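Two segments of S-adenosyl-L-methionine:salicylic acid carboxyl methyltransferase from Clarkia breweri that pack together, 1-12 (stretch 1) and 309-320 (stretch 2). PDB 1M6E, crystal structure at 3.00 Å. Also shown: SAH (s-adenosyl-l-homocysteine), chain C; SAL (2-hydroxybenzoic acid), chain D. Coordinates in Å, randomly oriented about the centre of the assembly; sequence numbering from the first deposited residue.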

ATOM      1  N   MET A   1      16.931  21.955  -2.491  1.00 90.54           N
ATOM      2  CA  MET A   1      15.561  22.310  -2.960  1.00102.15           C
ATOM      3  C   MET A   1      15.058  21.313  -4.002  1.00103.55           C
ATOM      4  O   MET A   1      15.662  21.192  -5.066  1.00110.53           O
ATOM      5  CB  MET A   1      15.570  23.711  -3.574  1.00106.07           C
ATOM      6  CG  MET A   1      14.187  24.285  -3.827  1.00108.03           C
ATOM      7  SD  MET A   1      13.933  25.787  -2.851  1.00125.03           S
ATOM      8  CE  MET A   1      13.308  25.120  -1.282  1.00107.41           C
ATOM      9  N   ASP A   2      13.954  20.624  -3.687  1.00102.15           N
ATOM     10  CA  ASP A   2      13.299  19.615  -4.550  1.00 99.11           C
ATOM     11  C   ASP A   2      13.566  18.193  -4.045  1.00 95.28           C
ATOM     12  O   ASP A   2      14.513  17.540  -4.475  1.00 96.36           O
ATOM     13  CB  ASP A   2      13.748  19.742  -6.024  1.00105.37           C
ATOM     14  CG  ASP A   2      12.873  20.720  -6.840  1.00114.85           C
ATOM     15  OD1 ASP A   2      11.656  20.454  -6.962  1.00117.70           O
ATOM     16  OD2 ASP A   2      13.395  21.744  -7.361  1.00113.98           O
ATOM     17  N   VAL A   3      12.722  17.726  -3.126  1.00 89.39           N
ATOM     18  CA  VAL A   3      12.854  16.393  -2.527  1.00 80.83           C
ATOM     19  C   VAL A   3      12.269  15.295  -3.426  1.00 76.93           C
ATOM     20  O   VAL A   3      11.074  14.994  -3.366  1.00 79.61           O
ATOM     21  CB  VAL A   3      12.176  16.370  -1.112  1.00 81.38           C
ATOM     22  CG1 VAL A   3      10.773  16.960  -1.186  1.00 69.99           C
ATOM     23  CG2 VAL A   3      12.143  14.949  -0.555  1.00 87.67           C
ATOM     24  N   ARG A   4      13.117  14.693  -4.258  1.00 66.42           N
ATOM     25  CA  ARG A   4      12.663  13.663  -5.191  1.00 54.32           C
ATOM     26  C   ARG A   4      11.680  12.709  -4.579  1.00 55.90           C
ATOM     27  O   ARG A   4      10.687  12.335  -5.203  1.00 60.82           O
ATOM     28  CB  ARG A   4      13.839  12.871  -5.729  1.00 42.52           C
ATOM     29  CG  ARG A   4      14.837  13.745  -6.453  1.00 69.50           C
ATOM     30  CD  ARG A   4      14.203  14.549  -7.620  1.00 87.37           C
ATOM     31  NE  ARG A   4      13.622  15.842  -7.227  1.00 93.32           N
ATOM     32  CZ  ARG A   4      13.024  16.700  -8.060  1.00 89.80           C
ATOM     33  NH1 ARG A   4      12.912  16.431  -9.358  1.00 82.85           N
ATOM     34  NH2 ARG A   4      12.525  17.831  -7.588  1.00 84.05           N
ATOM     35  N   GLN A   5      11.958  12.353  -3.336  1.00 50.42           N
ATOM     36  CA  GLN A   5      11.175  11.396  -2.581  1.00 58.94           C
ATOM     37  C   GLN A   5       9.701  11.707  -2.443  1.00 61.89           C
ATOM     38  O   GLN A   5       8.846  10.827  -2.611  1.00 70.06           O
ATOM     39  CB  GLN A   5      11.804  11.267  -1.215  1.00 64.39           C
ATOM     40  CG  GLN A   5      11.295  10.150  -0.385  1.00 73.23           C
ATOM     41  CD  GLN A   5      12.123  10.042   0.855  1.00 86.71           C
ATOM     42  OE1 GLN A   5      12.949  10.927   1.127  1.00 74.48           O
ATOM     43  NE2 GLN A   5      11.925   8.966   1.624  1.00 95.32           N
ATOM     44  N   VAL A   6       9.424  12.962  -2.109  1.00 60.10           N
ATOM     45  CA  VAL A   6       8.070  13.478  -1.933  1.00 57.13           C
ATOM     46  C   VAL A   6       7.524  13.948  -3.282  1.00 52.73           C
ATOM     47  O   VAL A   6       6.321  13.878  -3.524  1.00 46.20           O
ATOM     48  CB  VAL A   6       8.058  14.683  -0.917  1.00 64.96           C
ATOM     49  CG1 VAL A   6       6.952  15.672  -1.258  1.00 72.46           C
ATOM     50  CG2 VAL A   6       7.858  14.174   0.515  1.00 73.45           C
ATOM     51  N   LEU A   7       8.422  14.388  -4.164  1.00 51.15           N
ATOM     52  CA  LEU A   7       8.034  14.914  -5.467  1.00 55.93           C
ATOM     53  C   LEU A   7       7.731  13.970  -6.637  1.00 57.53           C
ATOM     54  O   LEU A   7       6.665  14.071  -7.251  1.00 60.22           O
ATOM     55  CB  LEU A   7       9.065  15.935  -5.918  1.00 58.21           C
ATOM     56  CG  LEU A   7       8.649  16.882  -7.048  1.00 77.11           C
ATOM     57  CD1 LEU A   7       9.676  17.997  -7.133  1.00 88.36           C
ATOM     58  CD2 LEU A   7       8.539  16.156  -8.396  1.00 91.00           C
ATOM     59  N   HIS A   8       8.625  13.055  -6.980  1.00 55.31           N
ATOM     60  CA  HIS A   8       8.273  12.249  -8.126  1.00 61.05           C
ATOM     61  C   HIS A   8       7.724  10.851  -7.981  1.00 61.03           C
ATOM     62  O   HIS A   8       8.052  10.074  -7.062  1.00 59.47           O
ATOM     63  CB  HIS A   8       9.413  12.218  -9.140  1.00 79.16           C
ATOM     64  CG  HIS A   8      10.404  11.119  -8.925  1.00 81.30           C
ATOM     65  ND1 HIS A   8      11.265  10.701  -9.919  1.00 85.81           N
ATOM     66  CD2 HIS A   8      10.678  10.358  -7.841  1.00 80.59           C
ATOM     67  CE1 HIS A   8      12.024   9.724  -9.457  1.00 86.96           C
ATOM     68  NE2 HIS A   8      11.687   9.496  -8.199  1.00 88.56           N
ATOM     69  N   MET A   9       6.872  10.577  -8.958  1.00 53.09           N
ATOM     70  CA  MET A   9       6.164   9.330  -9.152  1.00 45.12           C
ATOM     71  C   MET A   9       5.756   9.449 -10.622  1.00 38.55           C
ATOM     72  O   MET A   9       6.070  10.445 -11.261  1.00 35.79           O
ATOM     73  CB  MET A   9       4.917   9.259  -8.266  1.00 46.32           C
ATOM     74  CG  MET A   9       3.750  10.151  -8.718  1.00 48.64           C
ATOM     75  SD  MET A   9       3.794  11.802  -8.030  1.00 55.30           S
ATOM     76  CE  MET A   9       2.154  12.426  -8.534  1.00 63.60           C
ATOM     77  N   LYS A  10       5.050   8.452 -11.146  1.00 37.33           N
ATOM     78  CA  LYS A  10       4.620   8.443 -12.543  1.00 27.74           C
ATOM     79  C   LYS A  10       3.156   8.764 -12.493  1.00 32.01           C
ATOM     80  O   LYS A  10       2.571   8.623 -11.430  1.00 36.54           O
ATOM     81  CB  LYS A  10       4.820   7.052 -13.132  1.00 32.06           C
ATOM     82  CG  LYS A  10       6.207   6.471 -12.921  1.00 21.26           C
ATOM     83  CD  LYS A  10       7.118   6.829 -14.032  1.00 14.93           C
ATOM     84  CE  LYS A  10       8.469   7.109 -13.503  1.00 29.10           C
ATOM     85  NZ  LYS A  10       8.220   8.294 -12.684  1.00 31.77           N
ATOM     86  N   GLY A  11       2.572   9.223 -13.609  1.00 42.61           N
ATOM     87  CA  GLY A  11       1.153   9.567 -13.634  1.00 37.10           C
ATOM     88  C   GLY A  11       0.332   8.382 -13.148  1.00 45.04           C
ATOM     89  O   GLY A  11       0.586   7.256 -13.589  1.00 54.75           O
ATOM     90  N   GLY A  12      -0.637   8.634 -12.259  1.00 35.28           N
ATOM     91  CA  GLY A  12      -1.501   7.606 -11.678  1.00 35.23           C
ATOM     92  C   GLY A  12      -2.501   6.841 -12.533  1.00 44.60           C
ATOM     93  O   GLY A  12      -3.439   7.402 -13.086  1.00 52.03           O
ATOM     94  N   ARG A 309       5.638  11.723 -20.786  1.00 41.95           N
ATOM     95  CA  ARG A 309       4.730  12.630 -20.082  1.00 48.51           C
ATOM     96  C   ARG A 309       4.274  11.977 -18.775  1.00 48.10           C
ATOM     97  O   ARG A 309       4.232  12.617 -17.736  1.00 49.76           O
ATOM     98  CB  ARG A 309       3.489  12.956 -20.904  1.00 37.67           C
ATOM     99  CG  ARG A 309       2.551  13.887 -20.155  1.00 35.91           C
ATOM    100  CD  ARG A 309       1.080  13.570 -20.371  1.00 47.84           C
ATOM    101  NE  ARG A 309       0.190  14.632 -19.889  1.00 51.87           N
ATOM    102  CZ  ARG A 309       0.045  15.817 -20.478  1.00 57.04           C
ATOM    103  NH1 ARG A 309       0.732  16.097 -21.574  1.00 65.21           N
ATOM    104  NH2 ARG A 309      -0.795  16.723 -19.982  1.00 59.58           N
ATOM    105  N   ALA A 310       3.905  10.707 -18.848  1.00 43.37           N
ATOM    106  CA  ALA A 310       3.501   9.971 -17.679  1.00 37.84           C
ATOM    107  C   ALA A 310       4.733   9.804 -16.788  1.00 41.16           C
ATOM    108  O   ALA A 310       4.628   9.565 -15.592  1.00 55.42           O
ATOM    109  CB  ALA A 310       3.009   8.653 -18.084  1.00 25.07           C
ATOM    110  N   VAL A 311       5.906   9.973 -17.368  1.00 42.90           N
ATOM    111  CA  VAL A 311       7.156   9.807 -16.634  1.00 47.36           C
ATOM    112  C   VAL A 311       7.664  11.102 -15.978  1.00 53.90           C
ATOM    113  O   VAL A 311       8.274  11.059 -14.906  1.00 51.27           O
ATOM    114  CB  VAL A 311       8.257   9.232 -17.609  1.00 44.87           C
ATOM    115  CG1 VAL A 311       9.624   9.279 -16.986  1.00 28.68           C
ATOM    116  CG2 VAL A 311       7.899   7.812 -18.016  1.00 19.25           C
ATOM    117  N   ALA A 312       7.387  12.250 -16.598  1.00 52.78           N
ATOM    118  CA  ALA A 312       7.901  13.515 -16.077  1.00 51.99           C
ATOM    119  C   ALA A 312       6.882  14.595 -15.801  1.00 44.67           C
ATOM    120  O   ALA A 312       7.210  15.623 -15.239  1.00 51.62           O
ATOM    121  CB  ALA A 312       8.974  14.064 -17.041  1.00 50.05           C
ATOM    122  N   GLU A 313       5.643  14.393 -16.199  1.00 44.66           N
ATOM    123  CA  GLU A 313       4.653  15.431 -15.955  1.00 46.25           C
ATOM    124  C   GLU A 313       4.698  15.945 -14.517  1.00 45.47           C
ATOM    125  O   GLU A 313       4.512  17.141 -14.299  1.00 47.08           O
ATOM    126  CB  GLU A 313       3.244  14.933 -16.271  1.00 45.58           C
ATOM    127  CG  GLU A 313       2.225  16.039 -16.454  1.00 51.24           C
ATOM    128  CD  GLU A 313       0.907  15.741 -15.756  1.00 70.43           C
ATOM    129  OE1 GLU A 313      -0.066  16.484 -15.988  1.00 76.02           O
ATOM    130  OE2 GLU A 313       0.835  14.772 -14.963  1.00 88.18           O
ATOM    131  N   PRO A 314       4.931  15.053 -13.520  1.00 41.09           N
ATOM    132  CA  PRO A 314       4.986  15.491 -12.122  1.00 39.37           C
ATOM    133  C   PRO A 314       6.218  16.342 -11.752  1.00 44.39           C
ATOM    134  O   PRO A 314       6.111  17.311 -11.006  1.00 47.67           O
ATOM    135  CB  PRO A 314       4.927  14.174 -11.352  1.00 26.31           C
ATOM    136  CG  PRO A 314       4.205  13.287 -12.235  1.00 29.53           C
ATOM    137  CD  PRO A 314       4.820  13.585 -13.564  1.00 42.21           C
ATOM    138  N   LEU A 315       7.385  15.972 -12.258  1.00 51.34           N
ATOM    139  CA  LEU A 315       8.605  16.731 -11.986  1.00 53.81           C
ATOM    140  C   LEU A 315       8.407  18.151 -12.498  1.00 55.25           C
ATOM    141  O   LEU A 315       8.781  19.124 -11.843  1.00 54.50           O
ATOM    142  CB  LEU A 315       9.791  16.108 -12.717  1.00 48.53           C
ATOM    143  CG  LEU A 315      10.217  14.720 -12.264  1.00 54.76           C
ATOM    144  CD1 LEU A 315      11.154  14.137 -13.280  1.00 58.57           C
ATOM    145  CD2 LEU A 315      10.891  14.810 -10.903  1.00 55.35           C
ATOM    146  N   LEU A 316       7.819  18.252 -13.682  1.00 48.30           N
ATOM    147  CA  LEU A 316       7.556  19.540 -14.306  1.00 56.19           C
ATOM    148  C   LEU A 316       6.451  20.313 -13.609  1.00 56.25           C
ATOM    149  O   LEU A 316       6.661  21.435 -13.147  1.00 55.85           O
ATOM    150  CB  LEU A 316       7.138  19.345 -15.751  1.00 54.02           C
ATOM    151  CG  LEU A 316       8.201  18.780 -16.656  1.00 50.13           C
ATOM    152  CD1 LEU A 316       7.513  18.383 -17.958  1.00 62.52           C
ATOM    153  CD2 LEU A 316       9.307  19.805 -16.855  1.00 37.34           C
ATOM    154  N   LEU A 317       5.263  19.711 -13.584  1.00 52.94           N
ATOM    155  CA  LEU A 317       4.093  20.305 -12.955  1.00 48.76           C
ATOM    156  C   LEU A 317       4.463  20.857 -11.584  1.00 51.38           C
ATOM    157  O   LEU A 317       3.903  21.840 -11.122  1.00 54.29           O
ATOM    158  CB  LEU A 317       2.983  19.254 -12.814  1.00 42.62           C
ATOM    159  CG  LEU A 317       1.779  19.689 -11.980  1.00 35.98           C
ATOM    160  CD1 LEU A 317       1.192  20.870 -12.636  1.00 32.17           C
ATOM    161  CD2 LEU A 317       0.749  18.591 -11.850  1.00 51.46           C
ATOM    162  N   ASP A 318       5.414  20.216 -10.926  1.00 52.22           N
ATOM    163  CA  ASP A 318       5.826  20.683  -9.619  1.00 56.06           C
ATOM    164  C   ASP A 318       6.892  21.764  -9.691  1.00 57.87           C
ATOM    165  O   ASP A 318       7.116  22.458  -8.717  1.00 58.08           O
ATOM    166  CB  ASP A 318       6.337  19.516  -8.768  1.00 71.01           C
ATOM    167  CG  ASP A 318       6.719  19.941  -7.344  1.00 76.48           C
ATOM    168  OD1 ASP A 318       7.929  20.174  -7.091  1.00 62.58           O
ATOM    169  OD2 ASP A 318       5.799  20.047  -6.486  1.00 82.19           O
ATOM    170  N   HIS A 319       7.567  21.916 -10.823  1.00 63.95           N
ATOM    171  CA  HIS A 319       8.592  22.949 -10.899  1.00 52.75           C
ATOM    172  C   HIS A 319       8.134  24.127 -11.713  1.00 55.72           C
ATOM    173  O   HIS A 319       8.762  25.173 -11.616  1.00 60.37           O
ATOM    174  CB  HIS A 319       9.889  22.421 -11.500  1.00 52.65           C
ATOM    175  CG  HIS A 319      11.035  23.384 -11.404  1.00 54.41           C
ATOM    176  ND1 HIS A 319      11.897  23.414 -10.329  1.00 66.71           N
ATOM    177  CD2 HIS A 319      11.461  24.349 -12.251  1.00 48.86           C
ATOM    178  CE1 HIS A 319      12.806  24.354 -10.519  1.00 57.37           C
ATOM    179  NE2 HIS A 319      12.563  24.936 -11.677  1.00 51.17           N
ATOM    180  N   PHE A 320       7.064  23.968 -12.512  1.00 55.06           N
ATOM    181  CA  PHE A 320       6.528  25.067 -13.352  1.00 56.04           C
ATOM    182  C   PHE A 320       5.002  25.298 -13.271  1.00 56.25           C
ATOM    183  O   PHE A 320       4.511  26.313 -13.771  1.00 61.74           O
ATOM    184  CB  PHE A 320       6.870  24.866 -14.840  1.00 51.58           C
ATOM    185  CG  PHE A 320       8.336  24.758 -15.129  1.00 52.59           C
ATOM    186  CD1 PHE A 320       8.941  23.508 -15.262  1.00 51.66           C
ATOM    187  CD2 PHE A 320       9.114  25.905 -15.280  1.00 56.12           C
ATOM    188  CE1 PHE A 320      10.299  23.394 -15.541  1.00 45.79           C
ATOM    189  CE2 PHE A 320      10.487  25.807 -15.565  1.00 53.13           C
ATOM    190  CZ  PHE A 320      11.074  24.542 -15.694  1.00 56.73           C
TER
HETATM  191  N   SAH C2814       9.461  -1.013 -12.885  1.00 56.48           N
HETATM  192  CA  SAH C2814       8.433  -0.533 -13.920  1.00 64.42           C
HETATM  193  CB  SAH C2814       8.337   1.000 -14.045  1.00 56.91           C
HETATM  194  CG  SAH C2814       9.192   1.789 -13.147  1.00 57.98           C
HETATM  195  SD  SAH C2814       9.153   3.611 -13.278  1.00 45.74           S
HETATM  196  C   SAH C2814       8.727  -0.992 -15.348  1.00 73.38           C
HETATM  197  O   SAH C2814       9.757  -1.689 -15.592  1.00 83.12           O
HETATM  198  OXT SAH C2814       7.841  -0.596 -16.215  1.00 65.20           O
HETATM  199  C5' SAH C2814      10.252   3.901 -11.934  1.00 56.58           C
HETATM  200  C4' SAH C2814       9.634   3.998 -10.468  1.00 42.83           C
HETATM  201  O4' SAH C2814      10.847   4.198  -9.675  1.00 32.53           O
HETATM  202  C3' SAH C2814       8.835   5.332 -10.214  1.00 43.28           C
HETATM  203  O3' SAH C2814       7.357   5.034  -9.896  1.00 33.08           O
HETATM  204  C2' SAH C2814       9.451   5.933  -9.031  1.00 31.51           C
HETATM  205  O2' SAH C2814       8.688   6.543  -8.045  1.00 48.33           O
HETATM  206  C1' SAH C2814      10.475   4.780  -8.587  1.00 28.19           C
HETATM  207  N9  SAH C2814      11.575   5.331  -7.828  1.00 29.13           N
HETATM  208  C8  SAH C2814      12.432   6.374  -8.102  1.00 31.37           C
HETATM  209  N7  SAH C2814      13.297   6.612  -7.159  1.00 37.09           N
HETATM  210  C5  SAH C2814      12.985   5.661  -6.216  1.00 35.25           C
HETATM  211  C6  SAH C2814      13.527   5.365  -4.944  1.00 39.85           C
HETATM  212  N6  SAH C2814      14.540   6.082  -4.456  1.00 52.26           N
HETATM  213  N1  SAH C2814      13.011   4.322  -4.186  1.00 30.71           N
HETATM  214  C2  SAH C2814      11.965   3.600  -4.704  1.00 35.78           C
HETATM  215  N3  SAH C2814      11.369   3.809  -5.911  1.00 35.76           N
HETATM  216  C4  SAH C2814      11.930   4.861  -6.617  1.00 31.84           C
HETATM  217  C1' SAL D2000      11.635   6.294 -16.742  1.00 79.26           C
HETATM  218  O1' SAL D2000      10.846   5.347 -16.888  1.00 82.87           O
HETATM  219  O2' SAL D2000      11.859   6.715 -15.483  1.00 92.70           O
HETATM  220  C1  SAL D2000      12.279   6.910 -17.970  1.00 76.33           C
HETATM  221  C2  SAL D2000      13.218   8.039 -17.931  1.00 71.43           C
HETATM  222  C3  SAL D2000      13.751   8.520 -19.149  1.00 71.26           C
HETATM  223  C4  SAL D2000      13.428   7.976 -20.418  1.00 76.99           C
HETATM  224  C5  SAL D2000      12.534   6.896 -20.516  1.00 73.06           C
HETATM  225  C6  SAL D2000      11.932   6.337 -19.234  1.00 71.82           C
HETATM  226  O2  SAL D2000      13.636   8.680 -16.797  1.00 75.95           O

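A recurring principle of protein architecture is that a chain terminus can be fastened to a distant helix largely by side-chain packing, with as little as one hydrogen bond. The amino-terminal segment of this salicylic acid carboxyl methyltransferase is a compact example. Residues 1-12 run antiparallel to the helix of residues 309-320: Asp2 lies nearest His319, His8 nearest Leu315, and Gly11 nearest Ala310, with the CA atoms drawing closer along the way.

At the start, the carboxylate of Asp2 reaches the edge of the His319 ring, OD2 lying 3.7 Å from ND1, too far for a hydrogen bond. Its OD1 also sits 3.7 Å from OD1 of Asp318, a pairing of like charges. Within the segment, Arg4 NH2 forms a salt bridge with Asp2 OD1, although the placement of NH2 is uncertain. Val3 sits at the N-cap position of the short helix that follows, and its O accepts the helix's own hydrogen bond from N of Leu7 at 2.8 Å.

That helix directs Leu7 toward the partner, and its CD2 packs 3.7 Å from CD2 of Leu315. The same leucine methyl, Leu315 CD2, lies 3.5 Å from CB of His8. The His8 side chain then leads away from the helix, bringing NE2 to 3.2 Å from C8 of S-adenosyl-L-homocysteine.

Beyond His8 the chain is extended. Met9 points its CA-to-CB bond away, yet the side chain returns far enough for SD to approach CB of Pro314 at 4.2 Å. Lys10 lays CD 4.2 Å from CG2 of Val311, while its CA makes a CH···O contact of 3.2 Å with O of Ala310. That same oxygen accepts the only hydrogen bond between the stretches, from N of Gly11 at 2.9 Å and nearly straight at 161°, pinning backbone to backbone where the two chains run closest.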